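PDB 4P1N: Atg1 tMIT, which belongs to a serine/threonine protein kinase required for autophagosome formation and involved in cytoplasm-to-vacuole transport. Local coordinates for residues B[188-200]-B[212-226]. Sequence-based numbering, arbitrary orientation.
Sequences IYDRALDISRNAA and CELAYATSLWMLEIL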
ATOM      1  N   ILE B 188       3.536  20.733   8.723  1.00 37.27           N
ATOM      2  CA  ILE B 188       2.700  19.705   9.354  1.00 35.16           C
ATOM      3  C   ILE B 188       1.773  20.320  10.421  1.00 36.61           C
ATOM      4  O   ILE B 188       0.555  20.065  10.466  1.00 35.07           O
ATOM      5  CB  ILE B 188       3.596  18.564   9.903  1.00 34.46           C
ATOM      6  CG1 ILE B 188       4.241  17.802   8.708  1.00 33.60           C
ATOM      7  CG2 ILE B 188       2.754  17.632  10.789  1.00 33.49           C
ATOM      8  CD1 ILE B 188       5.580  17.103   9.016  1.00 34.26           C
ATOM      9  N   TYR B 189       2.358  21.155  11.271  1.00 41.13           N
ATOM     10  CA  TYR B 189       1.632  21.816  12.387  1.00 41.98           C
ATOM     11  C   TYR B 189       0.460  22.655  11.923  1.00 42.00           C
ATOM     12  O   TYR B 189      -0.672  22.448  12.375  1.00 41.90           O
ATOM     13  CB  TYR B 189       2.628  22.652  13.173  1.00 44.89           C
ATOM     14  CG  TYR B 189       2.075  23.509  14.298  1.00 47.27           C
ATOM     15  CD1 TYR B 189       1.643  22.951  15.483  1.00 48.01           C
ATOM     16  CD2 TYR B 189       2.061  24.884  14.186  1.00 48.61           C
ATOM     17  CE1 TYR B 189       1.163  23.762  16.529  1.00 52.82           C
ATOM     18  CE2 TYR B 189       1.611  25.695  15.222  1.00 52.62           C
ATOM     19  CZ  TYR B 189       1.157  25.138  16.388  1.00 52.69           C
ATOM     20  OH  TYR B 189       0.697  25.967  17.397  1.00 59.89           O
ATOM     21  N   ASP B 190       0.728  23.590  11.017  1.00 42.42           N
ATOM     22  CA  ASP B 190      -0.327  24.435  10.419  1.00 43.31           C
ATOM     23  C   ASP B 190      -1.401  23.620   9.734  1.00 42.87           C
ATOM     24  O   ASP B 190      -2.594  23.910   9.879  1.00 41.32           O
ATOM     25  CB  ASP B 190       0.252  25.412   9.394  1.00 44.14           C
ATOM     26  CG  ASP B 190       1.181  26.439  10.021  1.00 47.81           C
ATOM     27  OD1 ASP B 190       1.162  26.562  11.252  1.00 50.40           O
ATOM     28  OD2 ASP B 190       1.941  27.118   9.303  1.00 52.01           O
ATOM     29  N   ARG B 191      -0.978  22.599   8.981  1.00 40.89           N
ATOM     30  CA  ARG B 191      -1.919  21.795   8.241  1.00 40.02           C
ATOM     31  C   ARG B 191      -2.800  20.981   9.193  1.00 38.82           C
ATOM     32  O   ARG B 191      -4.021  20.915   9.020  1.00 42.27           O
ATOM     33  CB  ARG B 191      -1.183  20.881   7.268  1.00 40.77           C
ATOM     34  CG  ARG B 191      -2.079  19.903   6.496  1.00 38.85           C
ATOM     35  CD  ARG B 191      -3.083  20.671   5.651  1.00 41.07           C
ATOM     36  NE  ARG B 191      -3.866  19.742   4.854  1.00 45.05           N
ATOM     37  CZ  ARG B 191      -5.060  20.017   4.342  1.00 48.44           C
ATOM     38  NH1 ARG B 191      -5.603  21.221   4.521  1.00 49.44           N
ATOM     39  NH2 ARG B 191      -5.709  19.083   3.646  1.00 48.76           N
ATOM     40  N   ALA B 192      -2.208  20.377  10.209  1.00 39.46           N
ATOM     41  CA  ALA B 192      -3.004  19.605  11.188  1.00 38.42           C
ATOM     42  C   ALA B 192      -4.063  20.466  11.925  1.00 39.79           C
ATOM     43  O   ALA B 192      -5.173  20.026  12.155  1.00 36.61           O
ATOM     44  CB  ALA B 192      -2.107  18.939  12.198  1.00 37.91           C
ATOM     45  N   LEU B 193      -3.682  21.668  12.324  1.00 42.15           N
ATOM     46  CA  LEU B 193      -4.578  22.578  13.036  1.00 43.94           C
ATOM     47  C   LEU B 193      -5.659  23.148  12.111  1.00 44.98           C
ATOM     48  O   LEU B 193      -6.795  23.297  12.539  1.00 43.33           O
ATOM     49  CB  LEU B 193      -3.786  23.708  13.713  1.00 46.74           C
ATOM     50  CG  LEU B 193      -3.271  23.378  15.129  1.00 50.27           C
ATOM     51  CD1 LEU B 193      -2.753  21.967  15.301  1.00 49.51           C
ATOM     52  CD2 LEU B 193      -2.187  24.330  15.590  1.00 53.98           C
ATOM     53  N   ASP B 194      -5.328  23.433  10.846  1.00 44.97           N
ATOM     54  CA  ASP B 194      -6.361  23.809   9.863  1.00 45.52           C
ATOM     55  C   ASP B 194      -7.405  22.720   9.681  1.00 42.61           C
ATOM     56  O   ASP B 194      -8.584  22.997   9.635  1.00 43.50           O
ATOM     57  CB  ASP B 194      -5.762  24.056   8.478  1.00 48.49           C
ATOM     58  CG  ASP B 194      -4.932  25.293   8.399  1.00 52.00           C
ATOM     59  OD1 ASP B 194      -5.080  26.217   9.222  1.00 55.23           O
ATOM     60  OD2 ASP B 194      -4.114  25.338   7.470  1.00 56.32           O
ATOM     61  N   ILE B 195      -6.958  21.480   9.541  1.00 41.45           N
ATOM     62  CA  ILE B 195      -7.878  20.362   9.360  1.00 41.76           C
ATOM     63  C   ILE B 195      -8.821  20.225  10.560  1.00 43.86           C
ATOM     64  O   ILE B 195     -10.021  20.026  10.362  1.00 42.63           O
ATOM     65  CB  ILE B 195      -7.158  19.026   9.141  1.00 40.47           C
ATOM     66  CG1 ILE B 195      -6.457  19.025   7.775  1.00 38.98           C
ATOM     67  CG2 ILE B 195      -8.172  17.877   9.183  1.00 40.05           C
ATOM     68  CD1 ILE B 195      -5.400  17.949   7.631  1.00 36.78           C
ATOM     69  N   SER B 196      -8.287  20.332  11.789  1.00 42.35           N
ATOM     70  CA  SER B 196      -9.137  20.247  12.990  1.00 44.41           C
ATOM     71  C   SER B 196     -10.059  21.479  13.159  1.00 47.58           C
ATOM     72  O   SER B 196     -11.189  21.348  13.645  1.00 45.80           O
ATOM     73  CB  SER B 196      -8.310  20.021  14.255  1.00 43.76           C
ATOM     74  OG  SER B 196      -8.020  18.621  14.408  1.00 43.94           O
ATOM     75  N   ARG B 197      -9.551  22.657  12.798  1.00 47.22           N
ATOM     76  CA  ARG B 197     -10.344  23.860  12.839  1.00 52.50           C
ATOM     77  C   ARG B 197     -11.516  23.729  11.878  1.00 51.64           C
ATOM     78  O   ARG B 197     -12.636  23.981  12.260  1.00 52.06           O
ATOM     79  CB  ARG B 197      -9.502  25.088  12.494  1.00 56.46           C
ATOM     80  CG  ARG B 197     -10.279  26.390  12.586  1.00 62.82           C
ATOM     81  CD  ARG B 197      -9.476  27.559  12.046  1.00 68.47           C
ATOM     82  NE  ARG B 197      -9.444  27.529  10.583  1.00 72.51           N
ATOM     83  CZ  ARG B 197      -8.348  27.426   9.833  1.00 75.66           C
ATOM     84  NH1 ARG B 197      -7.135  27.373  10.376  1.00 76.58           N
ATOM     85  NH2 ARG B 197      -8.466  27.388   8.512  1.00 78.06           N
ATOM     86  N   ASN B 198     -11.243  23.353  10.626  1.00 49.72           N
ATOM     87  CA  ASN B 198     -12.308  23.060   9.666  1.00 49.37           C
ATOM     88  C   ASN B 198     -13.275  21.940  10.129  1.00 49.42           C
ATOM     89  O   ASN B 198     -14.469  22.003   9.852  1.00 50.06           O
ATOM     90  CB  ASN B 198     -11.713  22.640   8.300  1.00 49.53           C
ATOM     91  CG  ASN B 198     -11.129  23.800   7.489  1.00 51.53           C
ATOM     92  OD1 ASN B 198     -10.340  23.569   6.583  1.00 59.80           O
ATOM     93  ND2 ASN B 198     -11.514  25.007   7.785  1.00 52.01           N
ATOM     94  N   ALA B 199     -12.763  20.886  10.771  1.00 46.41           N
ATOM     95  CA  ALA B 199     -13.640  19.810  11.257  1.00 46.79           C
ATOM     96  C   ALA B 199     -14.649  20.289  12.311  1.00 49.27           C
ATOM     97  O   ALA B 199     -15.802  19.852  12.314  1.00 47.95           O
ATOM     98  CB  ALA B 199     -12.820  18.662  11.808  1.00 47.35           C
ATOM     99  N   ALA B 200     -14.196  21.179  13.193  1.00 50.19           N
ATOM    100  CA  ALA B 200     -15.005  21.723  14.257  1.00 52.87           C
ATOM    101  C   ALA B 200     -16.096  22.690  13.753  1.00 58.13           C
ATOM    102  O   ALA B 200     -17.236  22.649  14.252  1.00 59.17           O
ATOM    103  CB  ALA B 200     -14.110  22.417  15.271  1.00 53.46           C
ATOM    104  N   CYS B 212     -16.054  14.476   9.978  1.00 50.33           N
ATOM    105  CA  CYS B 212     -15.411  15.134  11.109  1.00 49.68           C
ATOM    106  C   CYS B 212     -14.445  14.214  11.844  1.00 48.67           C
ATOM    107  O   CYS B 212     -13.366  14.660  12.225  1.00 47.47           O
ATOM    108  CB  CYS B 212     -16.442  15.640  12.096  1.00 52.66           C
ATOM    109  SG  CYS B 212     -17.554  16.855  11.400  1.00 59.75           S
ATOM    110  N   GLU B 213     -14.831  12.943  12.003  1.00 47.55           N
ATOM    111  CA  GLU B 213     -14.026  11.959  12.736  1.00 49.96           C
ATOM    112  C   GLU B 213     -12.701  11.695  12.056  1.00 46.80           C
ATOM    113  O   GLU B 213     -11.659  11.642  12.694  1.00 44.22           O
ATOM    114  CB  GLU B 213     -14.767  10.618  12.890  1.00 53.28           C
ATOM    115  CG  GLU B 213     -13.869   9.485  13.416  1.00 58.01           C
ATOM    116  CD  GLU B 213     -14.615   8.211  13.827  1.00 64.02           C
ATOM    117  OE1 GLU B 213     -15.821   8.091  13.519  1.00 65.25           O
ATOM    118  OE2 GLU B 213     -13.974   7.323  14.455  1.00 68.62           O
ATOM    119  N   LEU B 214     -12.758  11.519  10.746  1.00 50.10           N
ATOM    120  CA  LEU B 214     -11.569  11.271   9.962  1.00 50.02           C
ATOM    121  C   LEU B 214     -10.649  12.474   9.951  1.00 43.14           C
ATOM    122  O   LEU B 214      -9.436  12.311  10.025  1.00 44.01           O
ATOM    123  CB  LEU B 214     -11.960  10.893   8.546  1.00 59.40           C
ATOM    124  CG  LEU B 214     -10.777  10.281   7.801  1.00 69.14           C
ATOM    125  CD1 LEU B 214     -11.094   8.828   7.459  1.00 78.89           C
ATOM    126  CD2 LEU B 214     -10.464  11.106   6.571  1.00 71.31           C
ATOM    127  N   ALA B 215     -11.213  13.681   9.879  1.00 40.82           N
ATOM    128  CA  ALA B 215     -10.398  14.882   9.954  1.00 39.28           C
ATOM    129  C   ALA B 215      -9.637  14.980  11.280  1.00 40.93           C
ATOM    130  O   ALA B 215      -8.416  15.118  11.284  1.00 40.39           O
ATOM    131  CB  ALA B 215     -11.224  16.127   9.702  1.00 40.01           C
ATOM    132  N   TYR B 216     -10.326  14.860  12.411  1.00 41.43           N
ATOM    133  CA  TYR B 216      -9.611  14.898  13.690  1.00 40.88           C
ATOM    134  C   TYR B 216      -8.527  13.812  13.736  1.00 39.13           C
ATOM    135  O   TYR B 216      -7.429  14.066  14.190  1.00 37.26           O
ATOM    136  CB  TYR B 216     -10.540  14.707  14.868  1.00 42.65           C
ATOM    137  CG  TYR B 216     -11.550  15.803  15.093  1.00 46.87           C
ATOM    138  CD1 TYR B 216     -11.155  17.127  15.199  1.00 46.62           C
ATOM    139  CD2 TYR B 216     -12.895  15.503  15.265  1.00 47.91           C
ATOM    140  CE1 TYR B 216     -12.064  18.123  15.423  1.00 48.27           C
ATOM    141  CE2 TYR B 216     -13.823  16.502  15.506  1.00 51.29           C
ATOM    142  CZ  TYR B 216     -13.401  17.809  15.571  1.00 51.58           C
ATOM    143  OH  TYR B 216     -14.305  18.807  15.807  1.00 51.03           O
ATOM    144  N   ALA B 217      -8.850  12.596  13.295  1.00 37.27           N
ATOM    145  CA  ALA B 217      -7.894  11.499  13.372  1.00 37.58           C
ATOM    146  C   ALA B 217      -6.664  11.846  12.500  1.00 36.75           C
ATOM    147  O   ALA B 217      -5.492  11.587  12.873  1.00 35.68           O
ATOM    148  CB  ALA B 217      -8.551  10.183  12.917  1.00 36.58           C
ATOM    149  N   THR B 218      -6.941  12.457  11.351  1.00 34.40           N
ATOM    150  CA  THR B 218      -5.870  12.910  10.456  1.00 36.62           C
ATOM    151  C   THR B 218      -4.952  13.925  11.116  1.00 36.26           C
ATOM    152  O   THR B 218      -3.725  13.752  11.058  1.00 36.31           O
ATOM    153  CB  THR B 218      -6.414  13.464   9.144  1.00 36.81           C
ATOM    154  OG1 THR B 218      -7.201  12.449   8.511  1.00 37.81           O
ATOM    155  CG2 THR B 218      -5.268  13.922   8.224  1.00 38.08           C
ATOM    156  N   SER B 219      -5.521  14.934  11.778  1.00 36.24           N
ATOM    157  CA  SER B 219      -4.716  15.904  12.531  1.00 37.34           C
ATOM    158  C   SER B 219      -3.881  15.249  13.591  1.00 37.16           C
ATOM    159  O   SER B 219      -2.779  15.684  13.877  1.00 36.68           O
ATOM    160  CB  SER B 219      -5.575  16.922  13.251  1.00 41.20           C
ATOM    161  OG  SER B 219      -6.296  17.728  12.360  1.00 42.84           O
ATOM    162  N   LEU B 220      -4.435  14.239  14.249  1.00 37.20           N
ATOM    163  CA  LEU B 220      -3.736  13.589  15.313  1.00 37.17           C
ATOM    164  C   LEU B 220      -2.590  12.761  14.764  1.00 36.71           C
ATOM    165  O   LEU B 220      -1.504  12.798  15.302  1.00 37.12           O
ATOM    166  CB  LEU B 220      -4.671  12.679  16.104  1.00 40.08           C
ATOM    167  CG  LEU B 220      -5.621  13.421  17.034  1.00 43.51           C
ATOM    168  CD1 LEU B 220      -6.631  12.411  17.550  1.00 45.46           C
ATOM    169  CD2 LEU B 220      -4.885  14.092  18.191  1.00 42.76           C
ATOM    170  N   TRP B 221      -2.828  12.010  13.690  1.00 36.21           N
ATOM    171  CA  TRP B 221      -1.716  11.285  13.073  1.00 35.95           C
ATOM    172  C   TRP B 221      -0.584  12.233  12.732  1.00 34.48           C
ATOM    173  O   TRP B 221       0.565  11.945  13.014  1.00 34.89           O
ATOM    174  CB  TRP B 221      -2.131  10.562  11.816  1.00 34.69           C
ATOM    175  CG  TRP B 221      -3.042   9.431  12.020  1.00 36.93           C
ATOM    176  CD1 TRP B 221      -4.269   9.262  11.423  1.00 36.99           C
ATOM    177  CD2 TRP B 221      -2.811   8.254  12.807  1.00 38.80           C
ATOM    178  NE1 TRP B 221      -4.805   8.062  11.795  1.00 42.11           N
ATOM    179  CE2 TRP B 221      -3.933   7.421  12.641  1.00 40.72           C
ATOM    180  CE3 TRP B 221      -1.754   7.809  13.587  1.00 45.25           C
ATOM    181  CZ2 TRP B 221      -4.037   6.196  13.241  1.00 46.91           C
ATOM    182  CZ3 TRP B 221      -1.857   6.575  14.217  1.00 52.77           C
ATOM    183  CH2 TRP B 221      -2.998   5.782  14.042  1.00 53.11           C
ATOM    184  N   MET B 222      -0.925  13.386  12.163  1.00 36.27           N
ATOM    185  CA  MET B 222       0.075  14.395  11.751  1.00 35.23           C
ATOM    186  C   MET B 222       0.888  14.910  12.892  1.00 37.64           C
ATOM    187  O   MET B 222       2.109  14.927  12.815  1.00 38.36           O
ATOM    188  CB  MET B 222      -0.585  15.567  11.033  1.00 35.62           C
ATOM    189  CG  MET B 222      -1.168  15.134   9.698  1.00 36.27           C
ATOM    190  SD  MET B 222      -1.862  16.510   8.758  1.00 40.48           S
ATOM    191  CE  MET B 222      -0.415  17.404   8.294  1.00 40.71           C
ATOM    192  N   LEU B 223       0.224  15.313  13.973  1.00 40.28           N
ATOM    193  CA  LEU B 223       0.920  15.840  15.133  1.00 41.26           C
ATOM    194  C   LEU B 223       1.711  14.785  15.888  1.00 42.37           C
ATOM    195  O   LEU B 223       2.734  15.107  16.522  1.00 42.93           O
ATOM    196  CB  LEU B 223      -0.071  16.541  16.098  1.00 44.56           C
ATOM    197  CG  LEU B 223      -0.769  17.788  15.593  1.00 43.82           C
ATOM    198  CD1 LEU B 223      -1.825  18.262  16.591  1.00 49.32           C
ATOM    199  CD2 LEU B 223       0.245  18.883  15.339  1.00 43.57           C
ATOM    200  N   GLU B 224       1.253  13.539  15.883  1.00 42.11           N
ATOM    201  CA  GLU B 224       2.041  12.473  16.532  1.00 44.51           C
ATOM    202  C   GLU B 224       3.381  12.281  15.865  1.00 41.14           C
ATOM    203  O   GLU B 224       4.367  11.982  16.512  1.00 41.47           O
ATOM    204  CB  GLU B 224       1.295  11.149  16.572  1.00 49.26           C
ATOM    205  CG  GLU B 224       0.441  11.041  17.815  1.00 58.44           C
ATOM    206  CD  GLU B 224      -0.750  10.145  17.632  1.00 62.92           C
ATOM    207  OE1 GLU B 224      -1.803  10.496  18.198  1.00 68.33           O
ATOM    208  OE2 GLU B 224      -0.633   9.113  16.929  1.00 67.93           O
ATOM    209  N   ILE B 225       3.424  12.506  14.557  1.00 39.64           N
ATOM    210  CA  ILE B 225       4.670  12.445  13.845  1.00 38.69           C
ATOM    211  C   ILE B 225       5.687  13.378  14.505  1.00 38.94           C
ATOM    212  O   ILE B 225       6.846  13.015  14.687  1.00 39.65           O
ATOM    213  CB  ILE B 225       4.461  12.770  12.354  1.00 39.28           C
ATOM    214  CG1 ILE B 225       3.727  11.609  11.697  1.00 39.39           C
ATOM    215  CG2 ILE B 225       5.795  13.018  11.653  1.00 38.71           C
ATOM    216  CD1 ILE B 225       3.087  11.985  10.375  1.00 41.79           C
ATOM    217  N   LEU B 226       5.227  14.560  14.894  1.00 40.24           N
ATOM    218  CA  LEU B 226       6.085  15.577  15.462  1.00 41.36           C
ATOM    219  C   LEU B 226       6.497  15.293  16.901  1.00 45.44           C
ATOM    220  O   LEU B 226       7.447  15.885  17.380  1.00 46.98           O
ATOM    221  CB  LEU B 226       5.391  16.921  15.408  1.00 40.99           C
ATOM    222  CG  LEU B 226       4.936  17.433  14.037  1.00 40.58           C
ATOM    223  CD1 LEU B 226       4.387  18.840  14.158  1.00 40.75           C
ATOM    224  CD2 LEU B 226       6.122  17.406  13.077  1.00 42.35           C
TER
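Ser219 faces Ala192 where helices 184-204 and 209-227 come nearest, and the two pack as the antiparallel helical hairpin that begins the second MIT domain, a three-helix unit. The axes of the segments 188-200 and 212-226 approach to 8.3 Å, with 161° between their N-to-C directions; small residues (Ala192, Ala199, Ala215, Ser219) permit this closeness. Ser219 OG lies beside its own backbone N, chi1 -64°, and donates to Ala192 O at 2.6 Å, in the carbonyl plane on a lone pair. That carbonyl also accepts the helical bond from Ser196 N. Ser196 OG in turn donates to Ser219 OG at 2.8 Å, so a buried chain of two hydroxyls ends on a backbone oxygen. Ile195 is a knob among Ala215, Thr218, Ser219 and Met222: its CG2 branch presses on Ala215 CB at 3.6 Å, while CD1 touches Met222 SD, the two side chains running roughly perpendicular. Met222 returns the fit, entering the hole formed by Ile188, Arg191, Ala192 and Ile195. A bend at chi3 (70°) carries its CE against Arg191 CG, 3.5 Å away. Beyond that methylene, the Arg191 guanidinium lies flat over Ile195 CG1 and forms a salt bridge to an acidic side chain of another protein's chain. Helix 10-33 adds Val23 against Met222 and Met24 against Ile188, joining this domain to the first helix of the chain. Toward the end of 212-226, Ile188 and Leu226 lie alongside each other, pointing opposite ways, with Ile188 CG2 against Leu226 CG, and Leu223 CG packs on Ala192 CB. At the other end the Tyr216 hydroxyl is hydrogen-bonded to Glu203, and the ring receives Ser196 OG at its edge, in plane. Over one ring face, offset toward the rim, sits Ala199 CB in a CH-pi contact, 4.0 Å from the centroid of Tyr216.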